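Local atomic coordinates of D-2-hydroxyacid dehydrogensase protein (PDB entry 4LSW), a protein that probably catalyses the NAD(P)-dependent interconversion of D-2-hydroxyacids and 2-oxoacids. Residues A[149-154]-A[189-194]; A[201-206]-A[227-232]. One frame throughout, in Å; residues are numbered along the deposited sequence.

Contact 1 (A[149-154]-A[189-194])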
ATOM      1  N   GLY A 149       3.530 -16.932  -8.160  1.00  5.09           N
ATOM      2  CA  GLY A 149       4.601 -16.622  -7.236  1.00  5.67           C
ATOM      3  C   GLY A 149       4.239 -15.386  -6.447  1.00  3.86           C
ATOM      4  O   GLY A 149       3.643 -14.454  -6.983  1.00  4.92           O
ATOM      5  N   VAL A 150       4.606 -15.382  -5.174  1.00  4.95           N
ATOM      6  CA  VAL A 150       4.371 -14.235  -4.311  1.00  4.90           C
ATOM      7  C   VAL A 150       5.713 -13.709  -3.810  1.00  4.94           C
ATOM      8  O   VAL A 150       6.445 -14.411  -3.094  1.00  5.38           O
ATOM      9  CB  VAL A 150       3.439 -14.601  -3.146  1.00  5.54           C
ATOM     10  CG1 VAL A 150       3.150 -13.394  -2.264  1.00  6.77           C
ATOM     11  CG2 VAL A 150       2.129 -15.188  -3.688  1.00  5.29           C
ATOM     12  N   LEU A 151       6.036 -12.476  -4.205  1.00  4.77           N
ATOM     13  CA  LEU A 151       7.303 -11.837  -3.851  1.00  4.76           C
ATOM     14  C   LEU A 151       7.087 -10.988  -2.605  1.00  5.69           C
ATOM     15  O   LEU A 151       6.490  -9.905  -2.659  1.00  7.80           O
ATOM     16  CB  LEU A 151       7.816 -10.994  -5.017  1.00  6.01           C
ATOM     17  CG  LEU A 151       9.130 -10.257  -4.780  1.00  6.07           C
ATOM     18  CD1 LEU A 151      10.219 -11.237  -4.364  1.00  9.07           C
ATOM     19  CD2 LEU A 151       9.527  -9.537  -6.041  1.00 10.12           C
ATOM     20  N   GLY A 152       7.541 -11.517  -1.474  1.00  6.04           N
ATOM     21  CA  GLY A 152       7.257 -10.928  -0.174  1.00  7.01           C
ATOM     22  C   GLY A 152       6.077 -11.640   0.456  1.00  7.94           C
ATOM     23  O   GLY A 152       4.937 -11.429   0.039  1.00  8.87           O
ATOM     24  N   LEU A 153       6.345 -12.491   1.440  1.00  8.48           N
ATOM     25  CA  LEU A 153       5.273 -13.248   2.087  1.00  6.20           C
ATOM     26  C   LEU A 153       5.079 -12.819   3.543  1.00  6.81           C
ATOM     27  O   LEU A 153       5.127 -13.636   4.468  1.00  8.51           O
ATOM     28  CB  LEU A 153       5.514 -14.755   1.973  1.00  6.08           C
ATOM     29  CG  LEU A 153       4.214 -15.552   2.108  1.00  5.51           C
ATOM     30  CD1 LEU A 153       3.481 -15.631   0.774  1.00  6.16           C
ATOM     31  CD2 LEU A 153       4.491 -16.931   2.675  1.00  7.73           C
ATOM     32  N   GLY A 154       4.877 -11.515   3.722  1.00  7.74           N
ATOM     33  CA  GLY A 154       4.453 -10.959   4.992  1.00  7.66           C
ATOM     34  C   GLY A 154       2.940 -11.023   5.087  1.00  8.22           C
ATOM     35  O   GLY A 154       2.321 -11.895   4.484  1.00  9.00           O
ATOM     36  N   GLU A 189      14.797 -18.608  -3.115  1.00  8.60           N
ATOM     37  CA  GLU A 189      15.705 -17.602  -2.561  1.00  9.02           C
ATOM     38  C   GLU A 189      15.627 -16.234  -3.225  1.00  9.33           C
ATOM     39  O   GLU A 189      15.744 -15.200  -2.559  1.00 12.98           O
ATOM     40  CB  GLU A 189      17.169 -18.087  -2.602  1.00 11.45           C
ATOM     41  CG  GLU A 189      17.495 -19.263  -1.682  1.00 10.83           C
ATOM     42  CD  GLU A 189      17.702 -18.862  -0.226  1.00  7.97           C
ATOM     43  OE1 GLU A 189      17.577 -17.664   0.110  1.00 10.33           O
ATOM     44  OE2 GLU A 189      17.967 -19.780   0.581  1.00 12.09           O
ATOM     45  N   ASP A 190      15.432 -16.214  -4.540  1.00  9.99           N
ATOM     46  CA  ASP A 190      15.566 -14.960  -5.264  1.00 11.21           C
ATOM     47  C   ASP A 190      14.409 -14.753  -6.218  1.00 10.07           C
ATOM     48  O   ASP A 190      13.737 -15.718  -6.604  1.00 10.24           O
ATOM     49  CB  ASP A 190      16.880 -14.925  -6.046  1.00 11.66           C
ATOM     50  CG  ASP A 190      16.848 -15.814  -7.259  1.00 12.93           C
ATOM     51  OD1 ASP A 190      16.582 -17.015  -7.096  1.00 19.08           O
ATOM     52  OD2 ASP A 190      17.045 -15.296  -8.374  1.00 18.97           O
ATOM     53  N   ALA A 191      14.198 -13.500  -6.603  1.00  7.64           N
ATOM     54  CA  ALA A 191      13.063 -13.129  -7.441  1.00  6.93           C
ATOM     55  C   ALA A 191      13.164 -13.643  -8.876  1.00  8.81           C
ATOM     56  O   ALA A 191      12.144 -13.942  -9.492  1.00  7.03           O
ATOM     57  CB  ALA A 191      12.859 -11.628  -7.427  1.00  7.91           C
ATOM     58  N   VAL A 192      14.375 -13.754  -9.416  1.00  6.50           N
ATOM     59  CA  VAL A 192      14.530 -14.252 -10.780  1.00  6.14           C
ATOM     60  C   VAL A 192      14.056 -15.692 -10.904  1.00  6.87           C
ATOM     61  O   VAL A 192      13.265 -16.013 -11.801  1.00  8.83           O
ATOM     62  CB  VAL A 192      15.984 -14.123 -11.287  1.00  6.80           C
ATOM     63  CG1 VAL A 192      16.146 -14.843 -12.622  1.00 10.70           C
ATOM     64  CG2 VAL A 192      16.347 -12.670 -11.420  1.00  9.87           C
ATOM     65  N   THR A 193      14.510 -16.544  -9.986  1.00  8.20           N
ATOM     66  CA  THR A 193      14.104 -17.945  -9.977  1.00  8.40           C
ATOM     67  C   THR A 193      12.609 -18.071  -9.726  1.00  9.20           C
ATOM     68  O   THR A 193      11.928 -18.881 -10.362  1.00 10.32           O
ATOM     69  CB  THR A 193      14.858 -18.729  -8.904  1.00 11.17           C
ATOM     70  OG1 THR A 193      16.270 -18.540  -9.085  1.00 14.90           O
ATOM     71  CG2 THR A 193      14.523 -20.211  -8.986  1.00 13.93           C
ATOM     72  N   LEU A 194      12.093 -17.264  -8.806  1.00  7.39           N
ATOM     73  CA  LEU A 194      10.663 -17.271  -8.516  1.00  6.23           C
ATOM     74  C   LEU A 194       9.877 -16.999  -9.795  1.00  7.43           C
ATOM     75  O   LEU A 194       8.952 -17.737 -10.156  1.00  8.38           O
ATOM     76  CB  LEU A 194      10.334 -16.207  -7.462  1.00  6.52           C
ATOM     77  CG  LEU A 194       8.860 -16.087  -7.055  1.00  4.71           C
ATOM     78  CD1 LEU A 194       8.429 -17.346  -6.344  1.00  7.17           C
ATOM     79  CD2 LEU A 194       8.677 -14.875  -6.169  1.00  6.26           C
TER
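Gly149 and Leu151 of strand 147-151 lie beside the first turn of helix 191-196, with 6.2 Å between Gly149 CA and Leu194 CA. No hydrogen bond joins the two segments, so the contact is apolar packing. It belongs to the Rossmann-type NAD-binding domain: a helix packs on one face of the parallel sheet. Leu194 gives the most surface, and its two methyls divide the work. CD1 rests on the bare backbone of Gly149, 4.0 Å from Gly149 CA. A side chain at Gly149 would point at the helix and press on Leu194 CG, so glycine lets the leucine sit close. CD2 lies 3.8 Å from Val150 O and also meets Leu151 CB. With CG anti to the backbone N (chi1 180°), Leu194 extends from the helix, and the methyls on CG make the contacts. Leu151 meets the start of the helix. Its CD1 and CD2 both face the CB of Ala191, the first residue of the helix. Val150 turns its side chain to the other face of the sheet. Beyond Leu151 the chain enters the Gly152-Leu153-Gly154 turn, which fits the start of a GxGxxG dinucleotide-binding motif. At the backbone angles of Gly152 a CB would collide with Leu151 O, which favours glycine here. Val188 of strand 186-188 and Ser172 of strand 170-174 also touch Leu194. Asp190 caps the helix start: its OD2 accepts from Thr193 N at 3.3 Å, from above the carboxylate plane, while its OD1 offers the syn lone pair to Thr193 OG1.

Contact 2 (A[201-206]-A[227-232])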
ATOM      1  N   LEU A 201       2.958 -13.273 -11.143  1.00  4.68           N
ATOM      2  CA  LEU A 201       3.847 -12.879 -10.042  1.00  4.27           C
ATOM      3  C   LEU A 201       3.261 -11.687  -9.303  1.00  5.64           C
ATOM      4  O   LEU A 201       3.033 -10.626  -9.904  1.00  6.23           O
ATOM      5  CB  LEU A 201       5.235 -12.496 -10.571  1.00  4.99           C
ATOM      6  CG  LEU A 201       6.261 -12.038  -9.534  1.00  5.02           C
ATOM      7  CD1 LEU A 201       6.594 -13.161  -8.568  1.00  7.20           C
ATOM      8  CD2 LEU A 201       7.528 -11.528 -10.221  1.00  7.38           C
ATOM      9  N   PHE A 202       3.000 -11.863  -8.017  1.00  4.48           N
ATOM     10  CA  PHE A 202       2.466 -10.788  -7.191  1.00  5.33           C
ATOM     11  C   PHE A 202       3.599 -10.115  -6.447  1.00  6.09           C
ATOM     12  O   PHE A 202       4.399 -10.789  -5.796  1.00  5.94           O
ATOM     13  CB  PHE A 202       1.467 -11.352  -6.171  1.00  4.41           C
ATOM     14  CG  PHE A 202       0.183 -11.828  -6.782  1.00  4.02           C
ATOM     15  CD1 PHE A 202       0.092 -13.097  -7.353  1.00  5.90           C
ATOM     16  CD2 PHE A 202      -0.928 -11.002  -6.804  1.00  4.57           C
ATOM     17  CE1 PHE A 202      -1.091 -13.540  -7.924  1.00  5.40           C
ATOM     18  CE2 PHE A 202      -2.115 -11.447  -7.374  1.00  6.19           C
ATOM     19  CZ  PHE A 202      -2.193 -12.711  -7.930  1.00  6.01           C
ATOM     20  N   VAL A 203       3.660  -8.792  -6.523  1.00  6.05           N
ATOM     21  CA  VAL A 203       4.665  -8.042  -5.782  1.00  5.80           C
ATOM     22  C   VAL A 203       4.016  -7.464  -4.534  1.00  9.25           C
ATOM     23  O   VAL A 203       3.178  -6.552  -4.609  1.00  8.57           O
ATOM     24  CB  VAL A 203       5.274  -6.931  -6.629  1.00  7.27           C
ATOM     25  CG1 VAL A 203       6.380  -6.230  -5.851  1.00 11.25           C
ATOM     26  CG2 VAL A 203       5.818  -7.514  -7.915  1.00  8.26           C
ATOM     27  N   THR A 204       4.382  -8.050  -3.397  1.00 10.07           N
ATOM     28  CA  THR A 204       3.787  -7.734  -2.106  1.00 10.06           C
ATOM     29  C   THR A 204       4.915  -7.534  -1.103  1.00 14.23           C
ATOM     30  O   THR A 204       4.931  -8.127  -0.030  1.00 16.68           O
ATOM     31  CB  THR A 204       2.820  -8.856  -1.652  1.00  8.94           C
ATOM     32  OG1 THR A 204       3.444 -10.133  -1.821  1.00 11.63           O
ATOM     33  CG2 THR A 204       1.567  -8.836  -2.503  1.00 12.03           C
ATOM     34  N   LEU A 205       5.868  -6.694  -1.491  1.00 11.52           N
ATOM     35  CA  LEU A 205       7.009  -6.334  -0.654  1.00 15.72           C
ATOM     36  C   LEU A 205       6.663  -5.112   0.184  1.00 21.22           C
ATOM     37  O   LEU A 205       6.411  -4.036  -0.358  1.00 24.11           O
ATOM     38  CB  LEU A 205       8.213  -5.999  -1.529  1.00 17.01           C
ATOM     39  CG  LEU A 205       8.879  -7.140  -2.284  1.00 18.33           C
ATOM     40  CD1 LEU A 205       9.810  -6.594  -3.368  1.00 21.18           C
ATOM     41  CD2 LEU A 205       9.644  -8.039  -1.316  1.00 21.15           C
ATOM     42  N   ALA A 206       6.671  -5.280   1.502  1.00 20.57           N
ATOM     43  CA  ALA A 206       6.240  -4.226   2.415  1.00 27.74           C
ATOM     44  C   ALA A 206       7.293  -3.132   2.575  1.00 28.86           C
ATOM     45  O   ALA A 206       6.957  -1.964   2.788  1.00 30.43           O
ATOM     46  CB  ALA A 206       5.860  -4.816   3.768  1.00 27.73           C
ATOM     47  N   GLY A 227       3.755 -14.320 -19.004  1.00  7.27           N
ATOM     48  CA  GLY A 227       3.617 -14.084 -17.589  1.00  7.43           C
ATOM     49  C   GLY A 227       2.948 -12.758 -17.327  1.00  5.80           C
ATOM     50  O   GLY A 227       2.898 -11.884 -18.196  1.00  7.90           O
ATOM     51  N   MET A 228       2.433 -12.608 -16.110  1.00  5.13           N
ATOM     52  CA  MET A 228       1.737 -11.410 -15.691  1.00  5.85           C
ATOM     53  C   MET A 228       2.304 -10.915 -14.366  1.00  6.25           C
ATOM     54  O   MET A 228       2.465 -11.692 -13.422  1.00  6.24           O
ATOM     55  CB  MET A 228       0.243 -11.707 -15.534  1.00  7.02           C
ATOM     56  CG  MET A 228      -0.527 -10.510 -15.043  1.00  4.52           C
ATOM     57  SD  MET A 228      -2.240 -10.867 -14.622  1.00  7.82           S
ATOM     58  CE  MET A 228      -2.772 -11.619 -16.144  1.00  8.61           C
ATOM     59  N   LEU A 229       2.604  -9.623 -14.302  1.00  6.14           N
ATOM     60  CA  LEU A 229       3.076  -8.990 -13.083  1.00  5.57           C
ATOM     61  C   LEU A 229       1.931  -8.230 -12.422  1.00  7.30           C
ATOM     62  O   LEU A 229       1.271  -7.423 -13.079  1.00  7.65           O
ATOM     63  CB  LEU A 229       4.214  -8.016 -13.416  1.00  6.84           C
ATOM     64  CG  LEU A 229       4.897  -7.359 -12.211  1.00  8.90           C
ATOM     65  CD1 LEU A 229       5.750  -8.365 -11.432  1.00 11.33           C
ATOM     66  CD2 LEU A 229       5.732  -6.155 -12.661  1.00 12.02           C
ATOM     67  N   ILE A 230       1.674  -8.502 -11.142  1.00  4.74           N
ATOM     68  CA  ILE A 230       0.640  -7.773 -10.415  1.00  5.54           C
ATOM     69  C   ILE A 230       1.284  -7.020  -9.272  1.00  6.39           C
ATOM     70  O   ILE A 230       1.884  -7.630  -8.400  1.00  5.93           O
ATOM     71  CB  ILE A 230      -0.457  -8.711  -9.843  1.00  4.27           C
ATOM     72  CG1 ILE A 230      -1.109  -9.535 -10.959  1.00  6.15           C
ATOM     73  CG2 ILE A 230      -1.512  -7.904  -9.083  1.00  6.69           C
ATOM     74  CD1 ILE A 230      -0.518 -10.937 -11.123  1.00  6.95           C
ATOM     75  N   ASN A 231       1.187  -5.695  -9.282  1.00  5.57           N
ATOM     76  CA  ASN A 231       1.774  -4.915  -8.212  1.00  5.99           C
ATOM     77  C   ASN A 231       0.764  -4.169  -7.361  1.00  8.37           C
ATOM     78  O   ASN A 231       0.022  -3.317  -7.873  1.00  9.36           O
ATOM     79  CB  ASN A 231       2.822  -3.927  -8.720  1.00  7.53           C
ATOM     80  CG  ASN A 231       3.573  -3.301  -7.590  1.00  8.26           C
ATOM     81  OD1 ASN A 231       3.611  -3.845  -6.481  1.00  7.82           O
ATOM     82  ND2 ASN A 231       4.156  -2.134  -7.837  1.00 13.32           N
ATOM     83  N   ILE A 232       0.747  -4.498  -6.066  1.00  9.10           N
ATOM     84  CA  ILE A 232      -0.112  -3.809  -5.086  1.00  8.60           C
ATOM     85  C   ILE A 232       0.695  -3.261  -3.900  1.00 10.65           C
ATOM     86  O   ILE A 232       0.125  -2.871  -2.875  1.00 16.74           O
ATOM     87  CB  ILE A 232      -1.246  -4.730  -4.573  1.00 10.48           C
ATOM     88  CG1 ILE A 232      -0.669  -6.060  -4.072  1.00 12.24           C
ATOM     89  CG2 ILE A 232      -2.283  -4.958  -5.665  1.00 10.91           C
ATOM     90  CD1 ILE A 232      -1.715  -7.046  -3.569  1.00 13.60           C
TER
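Val203, Ile230 and Leu201 bury the most surface where strands 200-203 and 228-231 run side by side. The strands are parallel neighbours in the Rossmann-type sheet, joined through helix 217-223 in a beta-alpha-beta unit. Their short axes are 4.8 Å apart and 21° from exactly parallel. Ile230 is gripped at both backbone polar atoms: its N donates to Leu201 O and its O accepts from Val203 N, each at 2.8 Å. Leu201 N adds a third strong bond, to Met228 O. A fourth, Ile232 N to Val203 O at 3.5 Å, is weak. On one face of the sheet Ile230 lies beside Phe202, both side chains pointing the same way. Ile230 CD1 sits over the centre of the ring, 4.0 Å from its centroid, in a CH-pi contact. Ile230 CB and CG2 meet the ring at CD2 and CE2. With CG anti to the carbonyl carbon (chi1 -70°), the Phe202 ring lies alongside Ile230. Met112 of helix 101-116 and Val160 and Leu164 of helix 155-165 also touch Phe202. An alanine here would probably open a gap between the sheet and these two helices and leave Ile230 CD1 without the ring face it packs on. The opposite face carries Leu201, Val203 and Leu229. There Leu201 and Leu229 lie side by side, with Leu223 of helix 217-223 touching both. Leu229 CD1 is the shared atom, 3.8 Å from Leu201 CD2 and 3.6 Å from Val203 CG2.

Strands 147-151 and 200-203 are neighbours in one parallel sheet, so contacts 1 and 2 adjoin, with centres about 9 Å apart. Helix 191-196 of contact 1 is followed in the chain, after a short connection, by strand 200-203 of contact 2. Leu151 N lies 2.8 Å from Phe202 O, a probable backbone hydrogen bond between the two contacts. Thr204 ties the C-terminal strand ends together: its OG1 probably donates to Gly152 O, 2.7 Å away; Leu151 O, 3.2 Å from the same OG1, could at most share that one proton. This contact falls where the glycine-rich turn begins. In relatives this turn lies against the dinucleotide, so the cofactor probably binds beside these strand ends.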